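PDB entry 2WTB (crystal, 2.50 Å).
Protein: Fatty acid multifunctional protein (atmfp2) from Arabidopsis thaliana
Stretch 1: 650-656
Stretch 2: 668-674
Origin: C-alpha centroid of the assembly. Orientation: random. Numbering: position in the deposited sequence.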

# COMPACT_ATOMS: atom_id res chain seq x y z
N LYS A 650 -4.78 15.62 7.50
CA LYS A 650 -3.71 16.16 6.67
C LYS A 650 -3.89 15.71 5.23
O LYS A 650 -4.46 14.66 4.96
CB LYS A 650 -2.36 15.69 7.20
CG LYS A 650 -2.16 14.19 7.12
CD LYS A 650 -0.85 13.76 7.78
CE LYS A 650 -1.02 13.60 9.29
NZ LYS A 650 -1.87 12.42 9.62
N ALA A 651 -3.40 16.53 4.30
CA ALA A 651 -3.53 16.24 2.88
C ALA A 651 -3.07 14.82 2.54
O ALA A 651 -3.73 14.10 1.79
CB ALA A 651 -2.75 17.25 2.05
N ALA A 652 -1.94 14.41 3.12
CA ALA A 652 -1.36 13.10 2.82
C ALA A 652 -2.30 11.95 3.16
O ALA A 652 -2.16 10.85 2.61
CB ALA A 652 -0.03 12.94 3.55
N ASP A 653 -3.25 12.20 4.05
CA ASP A 653 -4.26 11.19 4.38
C ASP A 653 -5.27 11.03 3.24
O ASP A 653 -5.68 9.92 2.91
CB ASP A 653 -4.97 11.53 5.69
CG ASP A 653 -4.15 11.17 6.92
OD1 ASP A 653 -3.15 10.42 6.79
OD2 ASP A 653 -4.51 11.63 8.02
N LEU A 654 -5.65 12.16 2.64
CA LEU A 654 -6.55 12.14 1.49
C LEU A 654 -5.92 11.37 0.32
O LEU A 654 -6.61 10.66 -0.40
CB LEU A 654 -6.90 13.56 1.07
CG LEU A 654 -7.79 14.35 2.02
CD1 LEU A 654 -8.22 15.66 1.39
CD2 LEU A 654 -9.00 13.52 2.42
N ASP A 655 -4.61 11.53 0.15
CA ASP A 655 -3.88 10.82 -0.89
C ASP A 655 -4.02 9.31 -0.73
O ASP A 655 -4.51 8.64 -1.64
CB ASP A 655 -2.40 11.22 -0.87
CG ASP A 655 -2.17 12.65 -1.30
OD1 ASP A 655 -2.99 13.17 -2.09
OD2 ASP A 655 -1.17 13.26 -0.87
N ILE A 656 -3.60 8.80 0.42
CA ILE A 656 -3.72 7.37 0.71
C ILE A 656 -5.16 6.89 0.59
O ILE A 656 -5.42 5.79 0.10
CB ILE A 656 -3.18 7.03 2.13
CG1 ILE A 656 -1.73 6.57 2.05
CG2 ILE A 656 -4.00 5.91 2.76
CD1 ILE A 656 -0.83 7.50 1.28
N ARG A 668 1.18 8.73 -9.09
CA ARG A 668 0.76 10.12 -9.17
C ARG A 668 0.63 10.75 -7.79
O ARG A 668 0.17 11.89 -7.65
CB ARG A 668 -0.55 10.25 -9.95
CG ARG A 668 -0.46 9.72 -11.37
CD ARG A 668 -1.58 10.26 -12.25
NE ARG A 668 -1.76 9.46 -13.46
CZ ARG A 668 -1.01 9.58 -14.55
NH1 ARG A 668 -0.03 10.47 -14.59
NH2 ARG A 668 -1.25 8.81 -15.60
N GLY A 669 1.03 10.00 -6.76
CA GLY A 669 1.13 10.53 -5.41
C GLY A 669 -0.16 10.55 -4.60
O GLY A 669 -0.13 10.43 -3.38
N GLY A 670 -1.29 10.70 -5.29
CA GLY A 670 -2.57 10.80 -4.62
C GLY A 670 -3.35 12.00 -5.12
O GLY A 670 -2.78 12.89 -5.74
N ILE A 671 -4.65 12.02 -4.86
CA ILE A 671 -5.52 13.06 -5.40
C ILE A 671 -5.02 14.47 -5.09
O ILE A 671 -5.15 15.37 -5.91
CB ILE A 671 -6.97 12.89 -4.89
CG1 ILE A 671 -7.97 13.06 -6.03
CG2 ILE A 671 -7.26 13.87 -3.76
CD1 ILE A 671 -8.17 14.49 -6.47
N MET A 672 -4.43 14.65 -3.90
CA MET A 672 -3.96 15.97 -3.50
C MET A 672 -2.54 16.23 -3.99
O MET A 672 -2.24 17.32 -4.49
CB MET A 672 -4.03 16.14 -1.98
CG MET A 672 -5.45 16.12 -1.42
SD MET A 672 -6.41 17.59 -1.83
CE MET A 672 -5.53 18.84 -0.90
N PHE A 673 -1.67 15.24 -3.85
CA PHE A 673 -0.30 15.35 -4.37
C PHE A 673 -0.32 15.62 -5.87
O PHE A 673 0.52 16.36 -6.39
CB PHE A 673 0.49 14.07 -4.07
CG PHE A 673 1.91 14.11 -4.55
CD1 PHE A 673 2.94 14.44 -3.69
CD2 PHE A 673 2.22 13.81 -5.87
CE1 PHE A 673 4.25 14.47 -4.13
CE2 PHE A 673 3.53 13.84 -6.31
CZ PHE A 673 4.54 14.17 -5.44
N TRP A 674 -1.28 15.02 -6.56
CA TRP A 674 -1.43 15.18 -8.00
C TRP A 674 -1.94 16.58 -8.33
O TRP A 674 -1.47 17.22 -9.27
CB TRP A 674 -2.37 14.12 -8.57
CG TRP A 674 -2.67 14.26 -10.03
CD1 TRP A 674 -1.83 14.01 -11.07
CD2 TRP A 674 -3.91 14.68 -10.62
NE1 TRP A 674 -2.46 14.25 -12.26
CE2 TRP A 674 -3.74 14.66 -12.01
CE3 TRP A 674 -5.15 15.08 -10.10
CZ2 TRP A 674 -4.76 15.02 -12.90
CZ3 TRP A 674 -6.16 15.43 -10.98
CH2 TRP A 674 -5.96 15.40 -12.36

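The polar part of this contact rests on one carboxylate oxygen. Asp655, in the helix of the first stretch, places OD1 over the start of the helix that begins at Ile671, where the first amide groups have no preceding turn of that helix to supply carbonyl acceptors. Two of these amides donate to it. Met672 N lies 2.7 Å from Asp655 OD1 with an N-H...acceptor angle of 138°, and Phe673 N lies 3.0 Å from the same OD1 at 159°. The first bond is shorter but more bent; the second is longer and straighter. Ile671 N also comes within 3.4 Å of Asp655 OD1, but its angle is poor, so proximity alone does not make it a third donor. By Trp674 the helix provides its own acceptor: Trp674 N donates to Gly670 O at 2.7 Å.

The CA-to-CB bond of Asp655 points sideways to the second stretch, and it is the end of the side chain that comes nearer, with chi1 at -69° (m) and chi2 at -28°. OD2 makes no hydrogen bond across the contact; its approach to Phe673 is to a carbon, with Asp655 OD2 3.7 Å from Phe673 CB.

The backbones approach closely here. The CA atoms of Asp655 and Gly670 are 4.0 Å apart, and an ideal CB on Gly670 would stand 2.3 Å from Asp655 CB, a clash. The backbone angles of Gly670 (130/164) independently call for glycine, since such a CB would also be jammed against the preceding carbonyl oxygen. At Gly669 the constraint comes from within its own stretch: phi is positive at 83°, and an ideal CB would fall 2.0 Å from Phe673 CD2.

Apolar packing accompanies the hydrogen bonds. Met672, with all three chi angles in m, directs its CA-to-CB bond toward the first stretch. Met672 CG lies 3.9 Å from Leu654 CB, and Met672 CE lies 4.4 Å from Ala651 CB, so one side chain touches residues three apart on the facing helix. The two stretches together bury 285 Å², with Asp655 and Met672 the most extensively covered residues.

The one salt bridge lies within the first stretch. Lys650, at the N-cap position, sends NZ to Asp653 OD2 at 3.2 Å, a salt bridge that includes a hydrogen bond, while Lys650 O accepts from Asp653 N at 2.9 Å. Neither residue touches the second stretch. Lys650 NZ is also hydrogen-bonded elsewhere in the structure.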